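Local coordinates for protein DNA helicase RecQ (Deinococcus radiodurans, PDB 4Q48) that probably couples ATP hydrolysis to the unwinding of duplex DNA while translocating in the 3'-5' direction, as a RecQ-family helicase whose catalytic core carries a zinc-binding module, at residues A[214-219]-A[318-323]; A[377-382]-A[408-413]; A[470-475]-A[507-512]. All blocks are in the same frame, centred on the assembly; numbering follows the deposited sequence.

Three contacts follow the chain from the second RecA-like domain, through the zinc-binding module, into the winged-helix RQC domain; only the middle one joins two modules. Contact 1 sets the edge strand 212-218 of a parallel six-stranded sheet against helix 317-324. Contact 2, its centre about 17 Å from that of contact 1, joins the zinc-binding module to the start of the RQC domain; Arg382 packs on Val216 to connect the two. Contact 3, centred about 10 Å from contact 2, lies inside the RQC domain. Strands 410-412 and 508-510, one from each of contacts 2 and 3, pair antiparallel, which brings the C-terminal end of the modelled chain back to the start of the RQC domain, beside the zinc module.

Contact 1: A[214-219]-A[318-323]; sequences YRVGLK and EGYYQE
The phenolic oxygen of Tyr320 reaches the edge of the Tyr214 ring, lying near the ring plane, with OH of Tyr320 3.6 Å from CD1 of Tyr214. The two aromatic side chains meet at a slant rather than as a stack, and the nearest carbons, Tyr214 CD1 and Tyr320 CE2, stand 4.4 Å apart. Val216, two residues along the strand, adds a looser van der Waals touch of a methyl on the hydroxyl oxygen: its CG2 is 4.2 Å from the same Tyr320 OH. The Tyr320 ring spans the gap between helix and strand because CG is anti to the backbone N (chi1 174°), a torsion that swings the ring out from the helix toward strand 212-218. This strand is an edge of the parallel sheet in the second RecA-like domain of the helicase, and helix 317-324 belongs to the same domain. Further out, the zinc-binding module closes over the pair, and the hydroxyls of Tyr320 and Tyr375 of helix 359-376 share a hydrogen bond that gives the buried Tyr320 OH a polar partner. Tyr214 also packs on Arg383 and Leu386 of helix 382-389, and its side chain lies about 4 Å from that of the zinc ligand Cys401. Backbone bonds from Arg215 and Gly217 to strand 334-340 hold the strand in the sheet.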
loop_
_atom_site.group_PDB
_atom_site.type_symbol
_atom_site.label_atom_id
_atom_site.label_comp_id
_atom_site.label_asym_id
_atom_site.label_seq_id
_atom_site.Cartn_x
_atom_site.Cartn_y
_atom_site.Cartn_z
ATOM N N TYR A 214 -10.192 -12.611 -5.970
ATOM C CA TYR A 214 -10.815 -11.554 -5.137
ATOM C C TYR A 214 -12.338 -11.425 -5.324
ATOM O O TYR A 214 -12.840 -11.378 -6.455
ATOM C CB TYR A 214 -10.146 -10.196 -5.392
ATOM C CG TYR A 214 -8.694 -10.181 -4.970
ATOM C CD1 TYR A 214 -8.322 -9.855 -3.668
ATOM C CD2 TYR A 214 -7.700 -10.536 -5.874
ATOM C CE1 TYR A 214 -6.991 -9.857 -3.290
ATOM C CE2 TYR A 214 -6.379 -10.566 -5.504
ATOM C CZ TYR A 214 -6.022 -10.222 -4.216
ATOM O OH TYR A 214 -4.687 -10.252 -3.889
ATOM N N ARG A 215 -13.058 -11.428 -4.202
ATOM C CA ARG A 215 -14.503 -11.246 -4.207
ATOM C C ARG A 215 -15.005 -10.298 -3.139
ATOM O O ARG A 215 -14.672 -10.436 -1.954
ATOM C CB ARG A 215 -15.233 -12.568 -4.015
ATOM C CG ARG A 215 -15.069 -13.587 -5.119
ATOM C CD ARG A 215 -15.947 -14.775 -4.779
ATOM N NE ARG A 215 -15.321 -16.004 -5.221
ATOM C CZ ARG A 215 -15.694 -17.204 -4.815
ATOM N NH1 ARG A 215 -16.686 -17.307 -3.949
ATOM N NH2 ARG A 215 -15.055 -18.278 -5.267
ATOM N N VAL A 216 -15.846 -9.363 -3.571
ATOM C CA VAL A 216 -16.551 -8.466 -2.670
ATOM C C VAL A 216 -18.026 -8.531 -3.060
ATOM O O VAL A 216 -18.355 -8.576 -4.235
ATOM C CB VAL A 216 -16.015 -7.017 -2.762
ATOM C CG1 VAL A 216 -16.727 -6.136 -1.782
ATOM C CG2 VAL A 216 -14.503 -6.975 -2.518
ATOM N N GLY A 217 -18.917 -8.576 -2.084
ATOM C CA GLY A 217 -20.330 -8.638 -2.382
ATOM C C GLY A 217 -21.127 -8.047 -1.235
ATOM O O GLY A 217 -20.551 -7.691 -0.182
ATOM N N LEU A 218 -22.455 -8.007 -1.403
ATOM C CA LEU A 218 -23.329 -7.302 -0.460
ATOM C C LEU A 218 -23.636 -8.144 0.772
ATOM O O LEU A 218 -23.979 -9.294 0.647
ATOM C CB LEU A 218 -24.634 -6.909 -1.173
ATOM C CG LEU A 218 -25.767 -6.375 -0.285
ATOM C CD1 LEU A 218 -25.290 -5.224 0.545
ATOM C CD2 LEU A 218 -27.010 -5.984 -1.093
ATOM N N LYS A 219 -23.508 -7.550 1.959
ATOM C CA LYS A 219 -23.799 -8.242 3.226
ATOM C C LYS A 219 -25.268 -8.603 3.346
ATOM O O LYS A 219 -26.125 -7.751 3.154
ATOM C CB LYS A 219 -23.372 -7.375 4.409
ATOM C CG LYS A 219 -23.590 -8.003 5.766
ATOM C CD LYS A 219 -22.337 -7.919 6.612
ATOM C CE LYS A 219 -22.128 -6.585 7.180
ATOM N NZ LYS A 219 -20.819 -6.526 7.885
ATOM N N GLU A 318 -4.491 -0.768 2.307
ATOM C CA GLU A 318 -3.246 -1.348 2.824
ATOM C C GLU A 318 -3.546 -2.566 3.701
ATOM O O GLU A 318 -3.003 -3.653 3.476
ATOM C CB GLU A 318 -2.476 -0.332 3.663
ATOM C CG GLU A 318 -1.908 0.843 2.928
ATOM C CD GLU A 318 -2.908 1.982 2.827
ATOM O OE1 GLU A 318 -4.132 1.713 2.854
ATOM O OE2 GLU A 318 -2.466 3.154 2.774
ATOM N N GLY A 319 -4.451 -2.381 4.663
ATOM C CA GLY A 319 -4.851 -3.447 5.558
ATOM C C GLY A 319 -5.518 -4.602 4.844
ATOM O O GLY A 319 -5.248 -5.765 5.137
ATOM N N TYR A 320 -6.390 -4.273 3.902
ATOM C CA TYR A 320 -7.101 -5.275 3.129
ATOM C C TYR A 320 -6.100 -6.134 2.358
ATOM O O TYR A 320 -6.196 -7.370 2.331
ATOM C CB TYR A 320 -8.122 -4.606 2.202
ATOM C CG TYR A 320 -8.811 -5.562 1.267
ATOM C CD1 TYR A 320 -9.832 -6.392 1.702
ATOM C CD2 TYR A 320 -8.406 -5.663 -0.054
ATOM C CE1 TYR A 320 -10.445 -7.286 0.828
ATOM C CE2 TYR A 320 -9.008 -6.541 -0.922
ATOM C CZ TYR A 320 -10.029 -7.355 -0.485
ATOM O OH TYR A 320 -10.619 -8.227 -1.385
ATOM N N TYR A 321 -5.128 -5.490 1.738
ATOM C CA TYR A 321 -4.115 -6.224 0.990
ATOM C C TYR A 321 -3.243 -7.111 1.897
ATOM O O TYR A 321 -2.902 -8.246 1.540
ATOM C CB TYR A 321 -3.232 -5.254 0.214
ATOM C CG TYR A 321 -2.191 -5.948 -0.585
ATOM C CD1 TYR A 321 -2.486 -6.456 -1.850
ATOM C CD2 TYR A 321 -0.921 -6.153 -0.066
ATOM C CE1 TYR A 321 -1.519 -7.114 -2.595
ATOM C CE2 TYR A 321 0.041 -6.820 -0.789
ATOM C CZ TYR A 321 -0.258 -7.290 -2.048
ATOM O OH TYR A 321 0.725 -7.930 -2.747
ATOM N N GLN A 322 -2.880 -6.615 3.075
ATOM C CA GLN A 322 -2.023 -7.422 3.924
ATOM C C GLN A 322 -2.869 -8.582 4.447
ATOM O O GLN A 322 -2.409 -9.726 4.511
ATOM C CB GLN A 322 -1.419 -6.632 5.098
ATOM C CG GLN A 322 -1.020 -7.575 6.247
ATOM C CD GLN A 322 -0.685 -6.900 7.575
ATOM O OE1 GLN A 322 -1.404 -6.007 8.040
ATOM N NE2 GLN A 322 0.391 -7.362 8.215
ATOM N N GLU A 323 -4.122 -8.303 4.786
ATOM C CA GLU A 323 -4.952 -9.351 5.348
ATOM C C GLU A 323 -5.294 -10.444 4.319
ATOM O O GLU A 323 -4.991 -11.596 4.538
ATOM C CB GLU A 323 -6.215 -8.753 5.945
ATOM C CG GLU A 323 -5.998 -8.159 7.301
ATOM C CD GLU A 323 -6.969 -7.032 7.607
ATOM O OE1 GLU A 323 -8.098 -7.064 7.067
ATOM O OE2 GLU A 323 -6.595 -6.100 8.363
#

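Contact 2: A[377-382]-A[408-413]; sequences EAATCR and PRVRDL. With ZN (zinc ion), chain C.
Ala379 meets Pro408 and Val410 where the zinc-binding module of the RecQ core passes into the winged-helix RQC domain, a junction made by a loop and the start of a short strand. The apolar part of the contact is small. CB of Ala379 sits 4.0 Å from CG1 of Val410, and that methyl is set beside the backbone N of its own residue, anti to the carbonyl carbon (chi1 -66°). Backbone oxygens supply the remaining touches, all at van der Waals range: Ala379 O lies 3.9 Å from Val410 CG1 and 4.0 Å from Pro408 CD, so a single carbonyl faces both side chains. Polar bonding comes from the neighbouring strand 508-510, where Arg510 NE hydrogen-bonds to Ala378 O and thereby ties the loop to the RQC domain. Charge interactions lie at the other end of the loop, where Arg382 forms a salt bridge with Asp402 and a cation-pi contact with Tyr375. Metal coordination fixes that same end: Cys381, at the N-cap of helix 382-389, shares the zinc ion with Cys398, Cys401 and Cys404. The Cys381 side chain extends with SG anti to its backbone N (chi1 -177°), and SG binds the zinc at 2.4 Å.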
loop_
_atom_site.group_PDB
_atom_site.type_symbol
_atom_site.label_atom_id
_atom_site.label_comp_id
_atom_site.label_asym_id
_atom_site.label_seq_id
_atom_site.Cartn_x
_atom_site.Cartn_y
_atom_site.Cartn_z
ATOM N N GLU A 377 -16.664 -1.028 -5.247
ATOM C CA GLU A 377 -17.691 -0.746 -6.251
ATOM C C GLU A 377 -17.273 -0.959 -7.698
ATOM O O GLU A 377 -17.977 -0.510 -8.616
ATOM C CB GLU A 377 -18.188 0.693 -6.061
ATOM C CG GLU A 377 -19.293 0.798 -5.041
ATOM C CD GLU A 377 -19.328 2.146 -4.372
ATOM O OE1 GLU A 377 -18.754 3.099 -4.943
ATOM O OE2 GLU A 377 -19.905 2.244 -3.261
ATOM N N ALA A 378 -16.131 -1.602 -7.910
ATOM C CA ALA A 378 -15.560 -1.687 -9.255
ATOM C C ALA A 378 -16.538 -2.222 -10.290
ATOM O O ALA A 378 -17.287 -3.183 -10.055
ATOM C CB ALA A 378 -14.318 -2.523 -9.248
ATOM N N ALA A 379 -16.567 -1.558 -11.436
ATOM C CA ALA A 379 -17.481 -1.957 -12.495
ATOM C C ALA A 379 -16.677 -2.775 -13.491
ATOM O O ALA A 379 -17.201 -3.527 -14.285
ATOM C CB ALA A 379 -18.097 -0.758 -13.127
ATOM N N THR A 380 -15.372 -2.665 -13.368
ATOM C CA THR A 380 -14.440 -3.466 -14.133
ATOM C C THR A 380 -13.523 -4.156 -13.145
ATOM O O THR A 380 -13.474 -3.767 -11.987
ATOM C CB THR A 380 -13.630 -2.582 -15.123
ATOM O OG1 THR A 380 -13.026 -1.470 -14.414
ATOM C CG2 THR A 380 -14.553 -2.016 -16.195
ATOM N N CYS A 381 -12.807 -5.168 -13.614
ATOM C CA CYS A 381 -11.861 -5.987 -12.825
ATOM C C CYS A 381 -11.402 -5.406 -11.490
ATOM O O CYS A 381 -10.823 -4.314 -11.465
ATOM C CB CYS A 381 -10.644 -6.263 -13.691
ATOM S SG CYS A 381 -9.367 -7.316 -12.963
ATOM N N ARG A 382 -11.686 -6.103 -10.386
ATOM C CA ARG A 382 -11.276 -5.622 -9.059
ATOM C C ARG A 382 -9.770 -5.555 -8.917
ATOM O O ARG A 382 -9.260 -4.657 -8.266
ATOM C CB ARG A 382 -11.751 -6.524 -7.932
ATOM C CG ARG A 382 -13.132 -6.990 -8.004
ATOM C CD ARG A 382 -13.527 -7.382 -6.634
ATOM N NE ARG A 382 -14.130 -6.209 -6.056
ATOM C CZ ARG A 382 -15.413 -5.932 -6.189
ATOM N NH1 ARG A 382 -16.203 -6.780 -6.842
ATOM N NH2 ARG A 382 -15.900 -4.828 -5.656
ATOM N N PRO A 408 -20.941 -7.238 -13.811
ATOM C CA PRO A 408 -22.212 -6.606 -13.450
ATOM C C PRO A 408 -22.739 -5.771 -14.618
ATOM O O PRO A 408 -21.989 -5.557 -15.573
ATOM C CB PRO A 408 -21.840 -5.743 -12.227
ATOM C CG PRO A 408 -20.332 -5.641 -12.224
ATOM C CD PRO A 408 -19.786 -6.425 -13.381
ATOM N N ARG A 409 -23.991 -5.319 -14.566
ATOM C CA ARG A 409 -24.516 -4.494 -15.653
ATOM C C ARG A 409 -23.956 -3.079 -15.479
ATOM O O ARG A 409 -23.921 -2.529 -14.354
ATOM C CB ARG A 409 -26.041 -4.493 -15.709
ATOM C CG ARG A 409 -26.695 -5.832 -15.381
ATOM C CD ARG A 409 -28.228 -5.839 -15.591
ATOM N NE ARG A 409 -28.630 -5.303 -16.895
ATOM C CZ ARG A 409 -29.485 -4.295 -17.066
ATOM N NH1 ARG A 409 -30.029 -3.692 -16.006
ATOM N NH2 ARG A 409 -29.790 -3.888 -18.298
ATOM N N VAL A 410 -23.459 -2.510 -16.579
ATOM C CA VAL A 410 -22.775 -1.237 -16.475
ATOM C C VAL A 410 -23.385 -0.111 -17.302
ATOM O O VAL A 410 -23.873 -0.302 -18.408
ATOM C CB VAL A 410 -21.289 -1.387 -16.862
ATOM C CG1 VAL A 410 -20.566 -2.265 -15.849
ATOM C CG2 VAL A 410 -21.137 -1.934 -18.268
ATOM N N ARG A 411 -23.352 1.080 -16.731
ATOM C CA ARG A 411 -23.616 2.280 -17.498
ATOM C C ARG A 411 -22.317 2.792 -18.153
ATOM O O ARG A 411 -21.275 2.879 -17.499
ATOM C CB ARG A 411 -24.220 3.346 -16.594
ATOM C CG ARG A 411 -25.353 2.831 -15.760
ATOM C CD ARG A 411 -25.634 3.793 -14.659
ATOM N NE ARG A 411 -25.711 5.162 -15.161
ATOM C CZ ARG A 411 -25.570 6.241 -14.392
ATOM N NH1 ARG A 411 -25.320 6.091 -13.088
ATOM N NH2 ARG A 411 -25.658 7.460 -14.927
ATOM N N ASP A 412 -22.374 3.117 -19.443
ATOM C CA ASP A 412 -21.192 3.623 -20.126
ATOM C C ASP A 412 -21.245 5.156 -20.097
ATOM O O ASP A 412 -22.157 5.766 -20.644
ATOM C CB ASP A 412 -21.092 3.118 -21.565
ATOM C CG ASP A 412 -19.773 3.495 -22.218
ATOM O OD1 ASP A 412 -19.233 4.564 -21.852
ATOM O OD2 ASP A 412 -19.273 2.749 -23.113
ATOM N N LEU A 413 -20.262 5.771 -19.453
ATOM C CA LEU A 413 -20.227 7.212 -19.350
ATOM C C LEU A 413 -18.911 7.730 -19.923
ATOM O O LEU A 413 -18.450 8.797 -19.571
ATOM C CB LEU A 413 -20.417 7.651 -17.903
ATOM C CG LEU A 413 -21.864 7.583 -17.442
ATOM C CD1 LEU A 413 -21.952 7.781 -15.954
ATOM C CD2 LEU A 413 -22.641 8.651 -18.155
HETATM ZN ZN ZN C . -10.478 -9.375 -12.622
#

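Contact 3: A[470-475]-A[507-512]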
loop_
_atom_site.group_PDB
_atom_site.type_symbol
_atom_site.label_atom_id
_atom_site.label_comp_id
_atom_site.label_asym_id
_atom_site.label_seq_id
_atom_site.Cartn_x
_atom_site.Cartn_y
_atom_site.Cartn_z
ATOM N N TRP A 470 -22.968 15.256 -13.636
ATOM C CA TRP A 470 -21.627 15.727 -13.860
ATOM C C TRP A 470 -20.824 15.605 -12.608
ATOM O O TRP A 470 -19.688 15.146 -12.658
ATOM C CB TRP A 470 -21.634 17.163 -14.355
ATOM C CG TRP A 470 -22.041 17.237 -15.765
ATOM C CD1 TRP A 470 -23.133 17.879 -16.278
ATOM C CD2 TRP A 470 -21.376 16.628 -16.867
ATOM N NE1 TRP A 470 -23.192 17.698 -17.639
ATOM C CE2 TRP A 470 -22.119 16.933 -18.026
ATOM C CE3 TRP A 470 -20.224 15.852 -16.993
ATOM C CZ2 TRP A 470 -21.738 16.487 -19.302
ATOM C CZ3 TRP A 470 -19.850 15.400 -18.264
ATOM C CH2 TRP A 470 -20.602 15.720 -19.397
ATOM N N ARG A 471 -21.422 15.981 -11.483
ATOM C CA ARG A 471 -20.713 15.956 -10.212
ATOM C C ARG A 471 -20.332 14.522 -9.930
ATOM O O ARG A 471 -19.242 14.235 -9.391
ATOM C CB ARG A 471 -21.566 16.523 -9.080
ATOM C CG ARG A 471 -21.747 18.033 -9.111
ATOM C CD ARG A 471 -20.420 18.793 -9.168
ATOM N NE ARG A 471 -19.762 18.894 -7.872
ATOM C CZ ARG A 471 -20.003 19.865 -6.994
ATOM N NH1 ARG A 471 -20.902 20.807 -7.282
ATOM N NH2 ARG A 471 -19.350 19.891 -5.827
ATOM N N SER A 472 -21.243 13.629 -10.311
ATOM C CA SER A 472 -21.048 12.191 -10.201
ATOM C C SER A 472 -19.906 11.697 -11.107
ATOM O O SER A 472 -18.965 11.037 -10.630
ATOM C CB SER A 472 -22.351 11.467 -10.540
ATOM O OG SER A 472 -22.095 10.110 -10.859
ATOM N N VAL A 473 -19.976 12.049 -12.395
ATOM C CA VAL A 473 -18.930 11.707 -13.352
ATOM C C VAL A 473 -17.600 12.211 -12.813
ATOM O O VAL A 473 -16.592 11.481 -12.835
ATOM C CB VAL A 473 -19.179 12.324 -14.755
ATOM C CG1 VAL A 473 -17.901 12.375 -15.547
ATOM C CG2 VAL A 473 -20.231 11.555 -15.533
ATOM N N LEU A 474 -17.601 13.441 -12.292
ATOM C CA LEU A 474 -16.370 14.022 -11.760
ATOM C C LEU A 474 -15.820 13.270 -10.560
ATOM O O LEU A 474 -14.618 13.049 -10.505
ATOM C CB LEU A 474 -16.561 15.502 -11.408
ATOM C CG LEU A 474 -16.825 16.428 -12.619
ATOM C CD1 LEU A 474 -17.336 17.793 -12.169
ATOM C CD2 LEU A 474 -15.592 16.573 -13.550
ATOM N N ARG A 475 -16.671 12.824 -9.638
ATOM C CA ARG A 475 -16.170 12.091 -8.484
ATOM C C ARG A 475 -15.546 10.824 -8.960
ATOM O O ARG A 475 -14.499 10.386 -8.475
ATOM C CB ARG A 475 -17.278 11.808 -7.476
ATOM C CG ARG A 475 -17.619 13.020 -6.614
ATOM C CD ARG A 475 -18.549 12.679 -5.459
ATOM N NE ARG A 475 -19.792 12.086 -5.940
ATOM C CZ ARG A 475 -20.864 12.801 -6.285
ATOM N NH1 ARG A 475 -20.825 14.125 -6.171
ATOM N NH2 ARG A 475 -21.971 12.194 -6.718
ATOM N N LEU A 507 -15.216 4.695 -19.273
ATOM C CA LEU A 507 -15.657 4.940 -17.895
ATOM C C LEU A 507 -16.970 4.218 -17.600
ATOM O O LEU A 507 -17.992 4.577 -18.162
ATOM C CB LEU A 507 -15.849 6.420 -17.645
ATOM C CG LEU A 507 -16.418 6.731 -16.275
ATOM C CD1 LEU A 507 -15.432 6.258 -15.211
ATOM C CD2 LEU A 507 -16.737 8.207 -16.125
ATOM N N LEU A 508 -16.959 3.181 -16.764
ATOM C CA LEU A 508 -18.193 2.438 -16.468
ATOM C C LEU A 508 -18.603 2.543 -15.006
ATOM O O LEU A 508 -17.828 2.240 -14.119
ATOM C CB LEU A 508 -18.039 0.964 -16.833
ATOM C CG LEU A 508 -17.431 0.633 -18.211
ATOM C CD1 LEU A 508 -17.490 -0.861 -18.529
ATOM C CD2 LEU A 508 -18.114 1.429 -19.316
ATOM N N LEU A 509 -19.857 2.897 -14.765
ATOM C CA LEU A 509 -20.444 2.819 -13.443
ATOM C C LEU A 509 -21.375 1.587 -13.361
ATOM O O LEU A 509 -21.900 1.099 -14.389
ATOM C CB LEU A 509 -21.221 4.093 -13.118
ATOM C CG LEU A 509 -20.469 5.306 -12.555
ATOM C CD1 LEU A 509 -19.477 5.918 -13.571
ATOM C CD2 LEU A 509 -21.441 6.345 -12.067
ATOM N N ARG A 510 -21.535 1.046 -12.153
ATOM C CA ARG A 510 -22.487 -0.049 -11.937
ATOM C C ARG A 510 -23.873 0.456 -12.253
ATOM O O ARG A 510 -24.169 1.614 -11.937
ATOM C CB ARG A 510 -22.406 -0.546 -10.511
ATOM C CG ARG A 510 -21.413 -1.643 -10.375
ATOM C CD ARG A 510 -21.136 -1.923 -8.931
ATOM N NE ARG A 510 -20.243 -3.070 -8.841
ATOM C CZ ARG A 510 -20.641 -4.321 -8.632
ATOM N NH1 ARG A 510 -21.932 -4.593 -8.429
ATOM N NH2 ARG A 510 -19.730 -5.291 -8.596
ATOM N N GLU A 511 -24.709 -0.381 -12.887
ATOM C CA GLU A 511 -26.077 0.032 -13.246
ATOM C C GLU A 511 -26.960 0.417 -12.062
ATOM O O GLU A 511 -27.729 1.355 -12.199
ATOM C CB GLU A 511 -26.764 -1.044 -14.080
ATOM C CG GLU A 511 -28.053 -0.597 -14.814
ATOM C CD GLU A 511 -27.815 0.335 -16.011
ATOM O OE1 GLU A 511 -27.415 -0.139 -17.105
ATOM O OE2 GLU A 511 -28.063 1.545 -15.868
ATOM N N ASP A 512 -26.819 -0.250 -10.909
ATOM C CA ASP A 512 -27.515 0.134 -9.645
ATOM C C ASP A 512 -28.694 1.139 -9.734
ATOM O O ASP A 512 -29.694 1.049 -8.994
ATOM C CB ASP A 512 -26.500 0.680 -8.635
ATOM C CG ASP A 512 -25.838 -0.416 -7.843
ATOM O OD1 ASP A 512 -25.996 -1.584 -8.264
ATOM O OD2 ASP A 512 -25.161 -0.111 -6.827
#
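Val473, Leu507 and Leu509 carry most of this contact, in which one side of helix 467-479 rests on Leu507, just before strand 508-510, and on Leu509 within it, near the C-terminal end of the modelled chain. Val473 and Leu507 form the deeper, wholly apolar part. CG1 of Val473 approaches CD2 of Leu507 at 4.4 Å, a loose methyl-to-methyl meeting of two buried side chains. The CB of Leu507 is directed toward the helix, and with CG anti to the backbone N (chi1 175°) the side chain extends until one of its two terminal methyls reaches the valine. Leu507 also packs on Ala417 of helix 414-426, while Leu474, the neighbour of Val473, turns to Ala420 of that helix, so both segments share it as a packing partner. Leu509, two residues further along, is likewise directed toward the helix and makes the more superficial part. Its CD2 comes to 4.0 Å from OG of Ser472, an apolar methyl beside a hydroxyl, both residues being partly exposed. Leu509 is held in place by its backbone, which pairs with Arg411 of strand 410-412, and Leu507 pairs likewise with Leu413. Helix 467-479, packed on helix 414-426 and followed by the short strands 483-484 and 492-493, is consistent with the helix-then-wing order of the winged-helix fold of the RQC domain.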